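Local coordinates for glycosyl hydrolase, family 38 (Enterococcus faecalis, PDB 5KBP), which probably hydrolyses alpha-mannosidic linkages as a metal-dependent alpha-mannosidase of glycoside hydrolase family 38, at residues A[617-622]-A[634-639]; A[291-296]-A[573-578]; A[301-306]-A[360-365]. All coordinates share one frame; numbering follows the deposited sequence.

Interaction 1 (A[617-622]-A[634-639]); sequences DERLEE and LAQRST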
loop_
_atom_site.group_PDB
_atom_site.type_symbol
_atom_site.label_atom_id
_atom_site.label_comp_id
_atom_site.label_asym_id
_atom_site.label_seq_id
_atom_site.Cartn_x
_atom_site.Cartn_y
_atom_site.Cartn_z
ATOM N N ASP A 617 -18.949 -27.147 3.744
ATOM C CA ASP A 617 -18.268 -28.407 3.992
ATOM C C ASP A 617 -17.089 -28.563 3.032
ATOM O O ASP A 617 -16.848 -27.733 2.150
ATOM C CB ASP A 617 -19.245 -29.579 3.887
ATOM C CG ASP A 617 -20.070 -29.550 2.615
ATOM O OD1 ASP A 617 -19.517 -29.234 1.541
ATOM O OD2 ASP A 617 -21.280 -29.850 2.691
ATOM N N GLU A 618 -16.343 -29.655 3.212
ATOM C CA GLU A 618 -15.132 -29.896 2.435
ATOM C C GLU A 618 -15.395 -30.026 0.940
ATOM O O GLU A 618 -14.440 -29.987 0.157
ATOM C CB GLU A 618 -14.431 -31.161 2.939
ATOM C CG GLU A 618 -15.249 -32.440 2.794
ATOM C CD GLU A 618 -16.301 -32.596 3.876
ATOM O OE1 GLU A 618 -16.244 -31.849 4.875
ATOM O OE2 GLU A 618 -17.186 -33.465 3.726
ATOM N N ARG A 619 -16.654 -30.176 0.525
ATOM C CA ARG A 619 -16.956 -30.336 -0.891
ATOM C C ARG A 619 -16.802 -29.040 -1.675
ATOM O O ARG A 619 -16.685 -29.091 -2.902
ATOM C CB ARG A 619 -18.372 -30.888 -1.062
ATOM C CG ARG A 619 -18.561 -32.281 -0.481
ATOM C CD ARG A 619 -19.790 -32.362 0.415
ATOM N NE ARG A 619 -21.040 -32.317 -0.339
ATOM C CZ ARG A 619 -22.246 -32.270 0.221
ATOM N NH1 ARG A 619 -22.366 -32.257 1.541
ATOM N NH2 ARG A 619 -23.332 -32.231 -0.540
ATOM N N LEU A 620 -16.788 -27.885 -1.004
ATOM C CA LEU A 620 -16.706 -26.623 -1.736
ATOM C C LEU A 620 -15.331 -26.427 -2.363
ATOM O O LEU A 620 -15.228 -25.954 -3.501
ATOM C CB LEU A 620 -17.043 -25.450 -0.817
ATOM C CG LEU A 620 -16.926 -24.076 -1.481
ATOM C CD1 LEU A 620 -17.858 -23.978 -2.686
ATOM C CD2 LEU A 620 -17.202 -22.961 -0.485
ATOM N N GLU A 621 -14.264 -26.781 -1.641
ATOM C CA GLU A 621 -12.917 -26.561 -2.161
ATOM C C GLU A 621 -12.688 -27.331 -3.456
ATOM O O GLU A 621 -12.094 -26.803 -4.405
ATOM C CB GLU A 621 -11.875 -26.953 -1.113
ATOM C CG GLU A 621 -10.444 -26.869 -1.617
ATOM C CD GLU A 621 -9.424 -27.211 -0.551
ATOM O OE1 GLU A 621 -9.499 -26.637 0.556
ATOM O OE2 GLU A 621 -8.549 -28.062 -0.819
ATOM N N GLU A 622 -13.152 -28.581 -3.517
ATOM C CA GLU A 622 -13.014 -29.357 -4.745
ATOM C C GLU A 622 -13.828 -28.750 -5.880
ATOM O O GLU A 622 -13.387 -28.742 -7.035
ATOM C CB GLU A 622 -13.433 -30.807 -4.502
ATOM C CG GLU A 622 -12.418 -31.614 -3.721
ATOM C CD GLU A 622 -11.125 -31.814 -4.485
ATOM O OE1 GLU A 622 -11.165 -32.397 -5.590
ATOM O OE2 GLU A 622 -10.066 -31.382 -3.983
ATOM N N LEU A 634 -22.812 -28.859 -5.182
ATOM C CA LEU A 634 -23.526 -29.667 -4.205
ATOM C C LEU A 634 -23.130 -29.362 -2.768
ATOM O O LEU A 634 -23.718 -29.938 -1.846
ATOM C CB LEU A 634 -23.290 -31.157 -4.483
ATOM C CG LEU A 634 -23.521 -31.634 -5.917
ATOM C CD1 LEU A 634 -23.029 -33.065 -6.088
ATOM C CD2 LEU A 634 -24.993 -31.513 -6.287
ATOM N N ALA A 635 -22.154 -28.482 -2.557
ATOM C CA ALA A 635 -21.686 -28.196 -1.209
ATOM C C ALA A 635 -22.797 -27.582 -0.368
ATOM O O ALA A 635 -23.625 -26.813 -0.864
ATOM C CB ALA A 635 -20.482 -27.255 -1.255
ATOM N N GLN A 636 -22.814 -27.935 0.912
ATOM C CA GLN A 636 -23.758 -27.390 1.872
ATOM C C GLN A 636 -22.998 -26.757 3.030
ATOM O O GLN A 636 -21.774 -26.877 3.142
ATOM C CB GLN A 636 -24.711 -28.477 2.386
ATOM C CG GLN A 636 -25.424 -29.238 1.285
ATOM C CD GLN A 636 -26.276 -28.338 0.408
ATOM O OE1 GLN A 636 -26.830 -27.343 0.873
ATOM N NE2 GLN A 636 -26.384 -28.687 -0.869
ATOM N N ARG A 637 -23.737 -26.072 3.896
ATOM C CA ARG A 637 -23.126 -25.471 5.072
ATOM C C ARG A 637 -22.626 -26.557 6.015
ATOM O O ARG A 637 -23.227 -27.630 6.129
ATOM C CB ARG A 637 -24.125 -24.566 5.790
ATOM C CG ARG A 637 -24.836 -23.580 4.880
ATOM C CD ARG A 637 -25.477 -22.461 5.679
ATOM N NE ARG A 637 -24.476 -21.573 6.264
ATOM C CZ ARG A 637 -24.762 -20.473 6.953
ATOM N NH1 ARG A 637 -26.026 -20.121 7.148
ATOM N NH2 ARG A 637 -23.786 -19.726 7.449
ATOM N N SER A 638 -21.510 -26.280 6.684
ATOM C CA SER A 638 -20.950 -27.241 7.622
ATOM C C SER A 638 -21.916 -27.484 8.775
ATOM O O SER A 638 -22.667 -26.596 9.188
ATOM C CB SER A 638 -19.607 -26.747 8.159
ATOM O OG SER A 638 -19.075 -27.649 9.113
ATOM N N THR A 639 -21.902 -28.715 9.288
ATOM C CA THR A 639 -22.708 -29.044 10.455
ATOM C C THR A 639 -22.060 -28.583 11.753
ATOM O O THR A 639 -22.743 -28.513 12.780
ATOM C CB THR A 639 -22.970 -30.551 10.512
ATOM O OG1 THR A 639 -21.723 -31.253 10.573
ATOM C CG2 THR A 639 -23.738 -31.001 9.278
#

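Interaction 2 (A[291-296]-A[573-578]); sequences DGWYTL and IFFKPT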
loop_
_atom_site.group_PDB
_atom_site.type_symbol
_atom_site.label_atom_id
_atom_site.label_comp_id
_atom_site.label_asym_id
_atom_site.label_seq_id
_atom_site.Cartn_x
_atom_site.Cartn_y
_atom_site.Cartn_z
ATOM N N ASP A 291 -31.433 -13.739 -17.874
ATOM C CA ASP A 291 -31.766 -14.776 -16.906
ATOM C C ASP A 291 -31.411 -14.383 -15.477
ATOM O O ASP A 291 -31.806 -15.091 -14.544
ATOM C CB ASP A 291 -31.073 -16.092 -17.278
ATOM C CG ASP A 291 -29.594 -15.917 -17.568
ATOM O OD1 ASP A 291 -28.928 -15.122 -16.871
ATOM O OD2 ASP A 291 -29.093 -16.582 -18.498
ATOM N N GLY A 292 -30.681 -13.285 -15.285
ATOM C CA GLY A 292 -30.348 -12.800 -13.962
ATOM C C GLY A 292 -29.223 -13.529 -13.261
ATOM O O GLY A 292 -28.922 -13.200 -12.106
ATOM N N TRP A 293 -28.590 -14.504 -13.916
ATOM C CA TRP A 293 -27.510 -15.262 -13.301
ATOM C C TRP A 293 -26.157 -14.576 -13.406
ATOM O O TRP A 293 -25.279 -14.846 -12.578
ATOM C CB TRP A 293 -27.408 -16.657 -13.929
ATOM C CG TRP A 293 -28.572 -17.538 -13.620
ATOM C CD1 TRP A 293 -29.515 -17.990 -14.497
ATOM C CD2 TRP A 293 -28.919 -18.079 -12.341
ATOM N NE1 TRP A 293 -30.426 -18.783 -13.843
ATOM C CE2 TRP A 293 -30.084 -18.852 -12.516
ATOM C CE3 TRP A 293 -28.358 -17.985 -11.064
ATOM C CZ2 TRP A 293 -30.696 -19.527 -11.464
ATOM C CZ3 TRP A 293 -28.967 -18.653 -10.023
ATOM C CH2 TRP A 293 -30.122 -19.416 -10.228
ATOM N N TYR A 294 -25.962 -13.708 -14.394
ATOM C CA TYR A 294 -24.665 -13.084 -14.627
ATOM C C TYR A 294 -24.794 -11.571 -14.712
ATOM O O TYR A 294 -24.168 -10.919 -15.551
ATOM C CB TYR A 294 -24.009 -13.654 -15.881
ATOM C CG TYR A 294 -23.800 -15.147 -15.793
ATOM C CD1 TYR A 294 -22.701 -15.675 -15.128
ATOM C CD2 TYR A 294 -24.711 -16.029 -16.356
ATOM C CE1 TYR A 294 -22.511 -17.041 -15.036
ATOM C CE2 TYR A 294 -24.530 -17.395 -16.269
ATOM C CZ TYR A 294 -23.428 -17.897 -15.607
ATOM O OH TYR A 294 -23.242 -19.257 -15.518
ATOM N N THR A 295 -25.615 -10.990 -13.833
ATOM C CA THR A 295 -25.630 -9.540 -13.673
ATOM C C THR A 295 -24.350 -9.047 -13.010
ATOM O O THR A 295 -23.912 -7.919 -13.263
ATOM C CB THR A 295 -26.851 -9.118 -12.848
ATOM O OG1 THR A 295 -28.046 -9.599 -13.477
ATOM C CG2 THR A 295 -26.934 -7.602 -12.724
ATOM N N LEU A 296 -23.731 -9.891 -12.180
ATOM C CA LEU A 296 -22.584 -9.540 -11.345
ATOM C C LEU A 296 -22.928 -8.445 -10.343
ATOM O O LEU A 296 -22.042 -7.722 -9.877
ATOM C CB LEU A 296 -21.370 -9.137 -12.193
ATOM C CG LEU A 296 -21.013 -10.119 -13.311
ATOM C CD1 LEU A 296 -19.752 -9.681 -14.038
ATOM C CD2 LEU A 296 -20.859 -11.532 -12.763
ATOM N N ILE A 573 -20.740 -13.388 -7.679
ATOM C CA ILE A 573 -22.100 -13.907 -7.636
ATOM C C ILE A 573 -22.358 -14.574 -6.292
ATOM O O ILE A 573 -21.507 -15.307 -5.774
ATOM C CB ILE A 573 -22.351 -14.903 -8.791
ATOM C CG1 ILE A 573 -22.078 -14.230 -10.139
ATOM C CG2 ILE A 573 -23.772 -15.447 -8.742
ATOM C CD1 ILE A 573 -22.265 -15.136 -11.331
ATOM N N PHE A 574 -23.534 -14.311 -5.729
ATOM C CA PHE A 574 -24.015 -15.008 -4.546
ATOM C C PHE A 574 -24.832 -16.221 -4.968
ATOM O O PHE A 574 -25.612 -16.156 -5.922
ATOM C CB PHE A 574 -24.868 -14.078 -3.678
ATOM C CG PHE A 574 -25.689 -14.791 -2.635
ATOM C CD1 PHE A 574 -25.141 -15.118 -1.407
ATOM C CD2 PHE A 574 -27.017 -15.117 -2.874
ATOM C CE1 PHE A 574 -25.891 -15.768 -0.442
ATOM C CE2 PHE A 574 -27.775 -15.767 -1.912
ATOM C CZ PHE A 574 -27.210 -16.093 -0.694
ATOM N N PHE A 575 -24.652 -17.328 -4.249
ATOM C CA PHE A 575 -25.433 -18.534 -4.513
ATOM C C PHE A 575 -25.597 -19.296 -3.207
ATOM O O PHE A 575 -24.611 -19.788 -2.646
ATOM C CB PHE A 575 -24.772 -19.405 -5.577
ATOM C CG PHE A 575 -25.575 -20.624 -5.939
ATOM C CD1 PHE A 575 -26.648 -20.530 -6.812
ATOM C CD2 PHE A 575 -25.264 -21.863 -5.404
ATOM C CE1 PHE A 575 -27.392 -21.646 -7.145
ATOM C CE2 PHE A 575 -26.004 -22.985 -5.733
ATOM C CZ PHE A 575 -27.069 -22.876 -6.605
ATOM N N LYS A 576 -26.831 -19.399 -2.736
ATOM C CA LYS A 576 -27.116 -20.134 -1.511
ATOM C C LYS A 576 -27.071 -21.633 -1.783
ATOM O O LYS A 576 -27.614 -22.087 -2.797
ATOM C CB LYS A 576 -28.488 -19.744 -0.964
ATOM C CG LYS A 576 -28.873 -20.435 0.332
ATOM C CD LYS A 576 -30.316 -20.129 0.703
ATOM C CE LYS A 576 -31.278 -20.633 -0.366
ATOM N NZ LYS A 576 -32.699 -20.358 -0.012
ATOM N N PRO A 577 -26.422 -22.423 -0.926
ATOM C CA PRO A 577 -26.468 -23.881 -1.090
ATOM C C PRO A 577 -27.904 -24.387 -1.090
ATOM O O PRO A 577 -28.789 -23.817 -0.448
ATOM C CB PRO A 577 -25.678 -24.406 0.117
ATOM C CG PRO A 577 -25.541 -23.233 1.049
ATOM C CD PRO A 577 -25.541 -22.021 0.181
ATOM N N THR A 578 -28.122 -25.477 -1.831
ATOM C CA THR A 578 -29.478 -25.880 -2.191
ATOM C C THR A 578 -30.298 -26.324 -0.986
ATOM O O THR A 578 -31.530 -26.223 -1.012
ATOM C CB THR A 578 -29.432 -26.995 -3.238
ATOM O OG1 THR A 578 -28.784 -28.150 -2.689
ATOM C CG2 THR A 578 -28.668 -26.533 -4.467
#

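Interaction 3 (A[301-306]-A[360-365]); sequences SARVYL and SVDEVH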
loop_
_atom_site.group_PDB
_atom_site.type_symbol
_atom_site.label_atom_id
_atom_site.label_comp_id
_atom_site.label_asym_id
_atom_site.label_seq_id
_atom_site.Cartn_x
_atom_site.Cartn_y
_atom_site.Cartn_z
ATOM N N SER A 301 -21.660 -6.310 -2.670
ATOM C CA SER A 301 -21.501 -6.800 -1.308
ATOM C C SER A 301 -20.178 -7.519 -1.080
ATOM O O SER A 301 -19.863 -7.852 0.068
ATOM C CB SER A 301 -22.658 -7.739 -0.941
ATOM O OG SER A 301 -22.661 -8.895 -1.762
ATOM N N ALA A 302 -19.406 -7.768 -2.134
ATOM C CA ALA A 302 -18.114 -8.422 -1.982
ATOM C C ALA A 302 -17.116 -7.472 -1.333
ATOM O O ALA A 302 -16.968 -6.325 -1.765
ATOM C CB ALA A 302 -17.595 -8.887 -3.341
ATOM N N ARG A 303 -16.426 -7.957 -0.299
ATOM C CA ARG A 303 -15.434 -7.182 0.446
ATOM C C ARG A 303 -15.994 -5.812 0.839
ATOM O O ARG A 303 -15.601 -4.768 0.319
ATOM C CB ARG A 303 -14.142 -7.035 -0.363
ATOM C CG ARG A 303 -13.492 -8.351 -0.764
ATOM C CD ARG A 303 -12.245 -8.102 -1.597
ATOM N NE ARG A 303 -11.609 -9.336 -2.049
ATOM C CZ ARG A 303 -10.552 -9.894 -1.465
ATOM N NH1 ARG A 303 -10.004 -9.332 -0.396
ATOM N NH2 ARG A 303 -10.040 -11.015 -1.956
ATOM N N VAL A 304 -16.930 -5.854 1.789
ATOM C CA VAL A 304 -17.682 -4.657 2.160
ATOM C C VAL A 304 -16.765 -3.575 2.721
ATOM O O VAL A 304 -17.077 -2.380 2.634
ATOM C CB VAL A 304 -18.803 -5.027 3.153
ATOM C CG1 VAL A 304 -18.217 -5.588 4.442
ATOM C CG2 VAL A 304 -19.701 -3.828 3.432
ATOM N N TYR A 305 -15.621 -3.965 3.290
ATOM C CA TYR A 305 -14.702 -2.975 3.845
ATOM C C TYR A 305 -14.165 -2.042 2.768
ATOM O O TYR A 305 -13.865 -0.876 3.052
ATOM C CB TYR A 305 -13.553 -3.670 4.577
ATOM C CG TYR A 305 -12.724 -4.599 3.717
ATOM C CD1 TYR A 305 -13.064 -5.939 3.581
ATOM C CD2 TYR A 305 -11.592 -4.141 3.053
ATOM C CE1 TYR A 305 -12.306 -6.794 2.802
ATOM C CE2 TYR A 305 -10.829 -4.988 2.272
ATOM C CZ TYR A 305 -11.191 -6.313 2.150
ATOM O OH TYR A 305 -10.434 -7.161 1.374
ATOM N N LEU A 306 -14.034 -2.532 1.533
ATOM C CA LEU A 306 -13.665 -1.657 0.426
ATOM C C LEU A 306 -14.739 -0.604 0.185
ATOM O O LEU A 306 -14.438 0.581 0.001
ATOM C CB LEU A 306 -13.433 -2.481 -0.843
ATOM C CG LEU A 306 -12.281 -3.484 -0.860
ATOM C CD1 LEU A 306 -12.324 -4.305 -2.136
ATOM C CD2 LEU A 306 -10.946 -2.774 -0.728
ATOM N N SER A 360 -10.963 -9.190 -7.349
ATOM C CA SER A 360 -9.562 -9.420 -7.670
ATOM C C SER A 360 -8.968 -10.374 -6.633
ATOM O O SER A 360 -9.666 -10.876 -5.747
ATOM C CB SER A 360 -8.799 -8.094 -7.728
ATOM O OG SER A 360 -9.275 -7.279 -8.784
ATOM N N VAL A 361 -7.665 -10.621 -6.744
ATOM C CA VAL A 361 -6.975 -11.488 -5.795
ATOM C C VAL A 361 -6.580 -10.673 -4.570
ATOM O O VAL A 361 -6.639 -9.437 -4.590
ATOM C CB VAL A 361 -5.756 -12.169 -6.440
ATOM C CG1 VAL A 361 -6.211 -13.222 -7.441
ATOM C CG2 VAL A 361 -4.875 -11.139 -7.122
ATOM N N ASP A 362 -6.171 -11.362 -3.499
ATOM C CA ASP A 362 -5.970 -10.700 -2.209
ATOM C C ASP A 362 -4.924 -9.595 -2.291
ATOM O O ASP A 362 -5.072 -8.546 -1.655
ATOM C CB ASP A 362 -5.567 -11.723 -1.149
ATOM C CG ASP A 362 -6.665 -12.720 -0.853
ATOM O OD1 ASP A 362 -7.795 -12.531 -1.349
ATOM O OD2 ASP A 362 -6.399 -13.685 -0.110
ATOM N N GLU A 363 -3.854 -9.815 -3.060
ATOM C CA GLU A 363 -2.785 -8.824 -3.129
ATOM C C GLU A 363 -3.282 -7.503 -3.696
ATOM O O GLU A 363 -2.812 -6.435 -3.285
ATOM C CB GLU A 363 -1.622 -9.353 -3.972
ATOM C CG GLU A 363 -0.945 -10.596 -3.415
ATOM C CD GLU A 363 -1.706 -11.871 -3.726
ATOM O OE1 GLU A 363 -1.782 -12.751 -2.844
ATOM O OE2 GLU A 363 -2.232 -11.988 -4.853
ATOM N N VAL A 364 -4.231 -7.555 -4.631
ATOM C CA VAL A 364 -4.758 -6.334 -5.232
ATOM C C VAL A 364 -5.487 -5.498 -4.189
ATOM O O VAL A 364 -5.289 -4.281 -4.090
ATOM C CB VAL A 364 -5.677 -6.675 -6.420
ATOM C CG1 VAL A 364 -6.473 -5.452 -6.842
ATOM C CG2 VAL A 364 -4.867 -7.222 -7.588
ATOM N N HIS A 365 -6.332 -6.143 -3.383
ATOM C CA HIS A 365 -7.203 -5.401 -2.480
ATOM C C HIS A 365 -6.475 -4.912 -1.235
ATOM O O HIS A 365 -6.871 -3.895 -0.656
ATOM C CB HIS A 365 -8.410 -6.260 -2.104
ATOM C CG HIS A 365 -9.303 -6.569 -3.263
ATOM N ND1 HIS A 365 -9.648 -7.855 -3.617
ATOM C CD2 HIS A 365 -9.911 -5.757 -4.160
ATOM C CE1 HIS A 365 -10.440 -7.823 -4.674
ATOM N NE2 HIS A 365 -10.611 -6.561 -5.027
#

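Interaction 1 (A[617-622]-A[634-639])
Asp-617 meets Gln-636 through two hydrogen bonds that close a small ring between backbone and carboxylate. Its N gives its hydrogen to Gln-636 O (2.9 Å), while its OD2 takes one from Gln-636 N (3.0 Å), which approaches from above the carboxylate plane, 39° out of it. The first torsion sets CG between the backbone N and carbonyl carbon (chi1 50°), and the other oxygen, OD1, turns back to accept from Arg-619 N at 3.2 Å, a capping bond ahead of the helix. A short acidic side chain suits the place, since one carboxylate can serve the following turn and the facing loop together. Arg-619 doubles the grip on Asp-617: its NH1 forms a salt bridge to OD2 at 2.9 Å. The arginine side chain bends at chi2 and chi3, and Ala-635 CA lies over one guanidinium face, offset toward its rim, with NH2 close to Leu-634 O but poorly angled for a hydrogen bond. Leu-620 adds the apolar part, its CB 3.9 Å from Ala-635 CB; the small methyl lets the loop lie close to the first helical turn. Gln-636 OE1 accepts from Glu-579 N, while Glu-623 accepts from the backbone N of Leu-634 (OE1) and Ala-635 (OE2). The contact thus joins the start of helix 619-625 to the loop entering strand 641-653, the antiparallel neighbour of strand 601-613 before the helix.

Interaction 2 (A[291-296]-A[573-578])
Ile-573 supplies most of the apolar packing, its side chain touching Trp-293, Tyr-294 and Leu-296. With CG1 anti to the carbonyl carbon (chi1 -57°) and CD1 continuing the chain in extended form (chi2 179°), the terminal methyl comes to 3.3 Å from Trp-293 O and 3.9 Å from Tyr-294 CD1. It meets the tyrosine ring obliquely. One bond back, CG1 packs against Leu-296 CD2 at 4.0 Å, so the branched isoleucine touches all three residues with hydrocarbon. The aromatic contact is looser: Trp-293 CZ3 approaches the edge of the Phe-575 ring, 4.4 Å from CD1, near the phenylalanine plane. The large indole reaches Phe-575 although the Trp-293 backbone stays farther from it, and Arg-631 makes a cation-pi contact with the indole.

No hydrogen bond crosses between 291-296 and 573-578; polar bonds instead shape each loop. Asp-291 OD1 accepts from Trp-293 N at 3.0 Å, and Gly-292, with its positive phi of 78°, suits the bend between them. From outside, Asn-298 OD1 binds Phe-574 N, and Asp-567 OD1 binds Phe-575 N. The Asx turn at Asp-291 lies in a loop-to-loop apolar interface that joins the connection between strand 280-282 and helix 304-332 to the C-terminal beta region of this family 38 enzyme.

Interaction 3 (A[301-306]-A[360-365])
Arg-303 and Asp-362 form a buried salt bridge: NH2 donates to OD1 at 2.8 Å, with an N-H...O angle of 157°. The acceptor lies in the guanidinium plane, whereas the carboxylate is turned 70° from it. A second in-plane bond runs from Arg-303 NH1 to Tyr-305 OH (2.8 Å), and Glu-571 OE1 makes a salt bridge with NE. Bonds at all three nitrogens fix the rotation of the group, and the nearby carboxylates probably favour its positive charge. Asp-362 OD2 accepts from Glu-767 N.

Arg-303, Tyr-305 and Asp-362 belong to the helical middle domain, where the starts of helices 304-332 and 362-393 come together. The arginine chain, extended from CG to NE, carries NE across to the second helix.

On the way it crosses His-365 at about a right angle. Arg-303 CD lies over the imidazole face in a CH-pi contact, 3.6 Å from the ring centroid, and the guanidinium plane is tilted 36° to the ring. His-365 ND1 sits over one guanidinium face, 2.9 Å from Arg-303 NE but too poorly angled for a hydrogen bond. Leu-306 CD1 meets the same ring obliquely, 3.5 Å from CD2, and Leu-306 packs onward against Met-368 and Met-369.

Overall arrangement
From the N terminus, segment 291-296 comes first, followed closely by 301-306. Interaction 3 closes a loop of 53 residues, mostly helical, when 360-365 returns to 301-306, so it is nested inside the long loop that interaction 2 closes at 573-578. Interaction 1 then follows in series, tying 617-622 to 634-639 within the C-terminal beta region. Interactions 1 and 2 touch directly: Gln-636 NE2 probably hydrogen-bonds Thr-578 OG1 (3.1 Å), and Pro-577 packs against Ala-635 O and Arg-637. Interaction 3 stays separate, its nearest atoms about 6 Å from interaction 2. Together they tie the segment after strand 280-282 and the middle-domain helices to the C-terminal beta sheets.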